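Local coordinates for ATP-dependent DNA helicase PIF1 (Candida albicans, PDB 7OTJ), which probably unwinds DNA in the 5'-3' direction using ATP hydrolysis, resolving G-quadruplexes and helping to keep nuclear and mitochondrial genomes stable, at residues 12-17 / 180-185. Sequence-based numbering, arbitrary orientation.
Sequences LKQVLS and IQRTIT
Ile184 reaches Gln14 with the end of its side chain. Its CD1 lies 3.7 Å from Gln14 CG and 4.1 Å from Gln14 CB. Only the aliphatic base of the glutamine takes part in this packing, and the two side chains cross at about a right angle. The contact is small, with 93 Å² buried between the segments. Ile184 CG1 is anti to its own carbonyl carbon (chi1 -52°), and chi2 is extended, which carries CD1 out toward the helix. Tyr10 and Val11, about one turn before Gln14 on helix 6-16, also touch Ile184, and Gln14 itself rests on Leu21. The contact thus joins helix 6-16 to strand 182-186, an outermost strand of the parallel sheet in the P-loop NTPase-type helicase domain. That strand pairs with 21-25, which leads into the Walker A loop; the bound ADP is about 12 Å from the Ile184 side chain. The polar side is looser. Gln14 bends at chi2 (-64°), and its OE1 stands 4.3 Å from Arg182 NE, oblique to the guanidinium and too far for a hydrogen bond. Arg182, like Gln14, is partly exposed.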
loop_
_atom_site.group_PDB
_atom_site.type_symbol
_atom_site.label_atom_id
_atom_site.label_comp_id
_atom_site.label_asym_id
_atom_site.label_seq_id
_atom_site.Cartn_x
_atom_site.Cartn_y
_atom_site.Cartn_z
ATOM N N LEU A 12 -4.260 5.468 -21.541
ATOM C CA LEU A 12 -5.541 6.056 -21.168
ATOM C C LEU A 12 -6.568 5.904 -22.283
ATOM O O LEU A 12 -7.730 5.571 -22.024
ATOM C CB LEU A 12 -5.343 7.530 -20.817
ATOM C CG LEU A 12 -6.607 8.354 -20.577
ATOM C CD1 LEU A 12 -7.357 7.843 -19.360
ATOM C CD2 LEU A 12 -6.259 9.815 -20.412
ATOM N N LYS A 13 -6.144 6.117 -23.534
ATOM C CA LYS A 13 -7.036 5.953 -24.680
ATOM C C LYS A 13 -7.578 4.533 -24.764
ATOM O O LYS A 13 -8.769 4.329 -25.022
ATOM C CB LYS A 13 -6.296 6.316 -25.967
ATOM C CG LYS A 13 -7.067 6.042 -27.254
ATOM C CD LYS A 13 -6.194 6.315 -28.479
ATOM C CE LYS A 13 -6.875 5.901 -29.776
ATOM N NZ LYS A 13 -8.085 6.718 -30.054
ATOM N N GLN A 14 -6.713 3.537 -24.552
ATOM C CA GLN A 14 -7.156 2.150 -24.619
ATOM C C GLN A 14 -8.116 1.822 -23.485
ATOM O O GLN A 14 -9.142 1.166 -23.702
ATOM C CB GLN A 14 -5.947 1.215 -24.577
ATOM C CG GLN A 14 -4.914 1.492 -25.648
ATOM C CD GLN A 14 -5.459 1.256 -27.033
ATOM O OE1 GLN A 14 -6.221 0.317 -27.257
ATOM N NE2 GLN A 14 -5.081 2.114 -27.972
ATOM N N VAL A 15 -7.806 2.278 -22.270
ATOM C CA VAL A 15 -8.673 1.990 -21.132
ATOM C C VAL A 15 -10.059 2.581 -21.354
ATOM O O VAL A 15 -11.074 1.928 -21.091
ATOM C CB VAL A 15 -8.034 2.495 -19.827
ATOM C CG1 VAL A 15 -8.974 2.273 -18.657
ATOM C CG2 VAL A 15 -6.703 1.786 -19.589
ATOM N N LEU A 16 -10.126 3.815 -21.858
ATOM C CA LEU A 16 -11.415 4.450 -22.103
ATOM C C LEU A 16 -12.188 3.802 -23.244
ATOM O O LEU A 16 -13.386 4.068 -23.387
ATOM C CB LEU A 16 -11.222 5.939 -22.398
ATOM C CG LEU A 16 -10.621 6.798 -21.280
ATOM C CD1 LEU A 16 -10.516 8.246 -21.726
ATOM C CD2 LEU A 16 -11.424 6.687 -19.991
ATOM N N SER A 17 -11.545 2.957 -24.051
ATOM C CA SER A 17 -12.237 2.241 -25.115
ATOM C C SER A 17 -12.932 0.979 -24.618
ATOM O O SER A 17 -13.635 0.334 -25.401
ATOM C CB SER A 17 -11.254 1.875 -26.224
ATOM O OG SER A 17 -10.398 0.828 -25.789
ATOM N N ILE A 180 -7.371 -10.453 -19.640
ATOM C CA ILE A 180 -6.423 -9.467 -20.159
ATOM C C ILE A 180 -6.348 -9.607 -21.671
ATOM O O ILE A 180 -6.012 -10.673 -22.199
ATOM C CB ILE A 180 -5.044 -9.644 -19.508
ATOM C CG1 ILE A 180 -5.127 -9.388 -18.005
ATOM C CG2 ILE A 180 -4.006 -8.732 -20.155
ATOM C CD1 ILE A 180 -5.628 -8.008 -17.655
ATOM N N GLN A 181 -6.700 -8.541 -22.381
ATOM C CA GLN A 181 -6.710 -8.570 -23.836
ATOM C C GLN A 181 -5.497 -7.899 -24.460
ATOM O O GLN A 181 -5.205 -8.146 -25.635
ATOM C CB GLN A 181 -7.982 -7.904 -24.367
ATOM C CG GLN A 181 -9.251 -8.433 -23.730
ATOM C CD GLN A 181 -10.484 -7.747 -24.271
ATOM O OE1 GLN A 181 -10.992 -6.792 -23.676
ATOM N NE2 GLN A 181 -10.968 -8.222 -25.416
ATOM N N ARG A 182 -4.791 -7.059 -23.712
ATOM C CA ARG A 182 -3.708 -6.273 -24.272
ATOM C C ARG A 182 -2.741 -5.939 -23.150
ATOM O O ARG A 182 -3.142 -5.774 -21.995
ATOM C CB ARG A 182 -4.231 -4.991 -24.938
ATOM C CG ARG A 182 -3.318 -4.426 -26.015
ATOM C CD ARG A 182 -3.545 -2.929 -26.229
ATOM N NE ARG A 182 -2.967 -2.447 -27.479
ATOM C CZ ARG A 182 -1.667 -2.314 -27.711
ATOM N NH1 ARG A 182 -0.762 -2.647 -26.803
ATOM N NH2 ARG A 182 -1.263 -1.843 -28.888
ATOM N N THR A 183 -1.459 -5.896 -23.491
ATOM C CA THR A 183 -0.415 -5.479 -22.569
ATOM C C THR A 183 0.340 -4.314 -23.185
ATOM O O THR A 183 0.812 -4.407 -24.323
ATOM C CB THR A 183 0.533 -6.635 -22.242
ATOM O OG1 THR A 183 -0.212 -7.698 -21.635
ATOM C CG2 THR A 183 1.632 -6.178 -21.272
ATOM N N ILE A 184 0.456 -3.222 -22.434
ATOM C CA ILE A 184 1.150 -2.022 -22.880
ATOM C C ILE A 184 2.257 -1.723 -21.882
ATOM O O ILE A 184 2.063 -1.861 -20.670
ATOM C CB ILE A 184 0.194 -0.817 -23.014
ATOM C CG1 ILE A 184 -1.012 -1.181 -23.881
ATOM C CG2 ILE A 184 0.923 0.376 -23.602
ATOM C CD1 ILE A 184 -2.088 -0.117 -23.909
ATOM N N THR A 185 3.420 -1.334 -22.394
ATOM C CA THR A 185 4.604 -1.093 -21.579
ATOM C C THR A 185 4.981 0.379 -21.652
ATOM O O THR A 185 5.267 0.897 -22.738
ATOM C CB THR A 185 5.769 -1.973 -22.037
ATOM O OG1 THR A 185 5.423 -3.352 -21.839
ATOM C CG2 THR A 185 7.047 -1.639 -21.247
#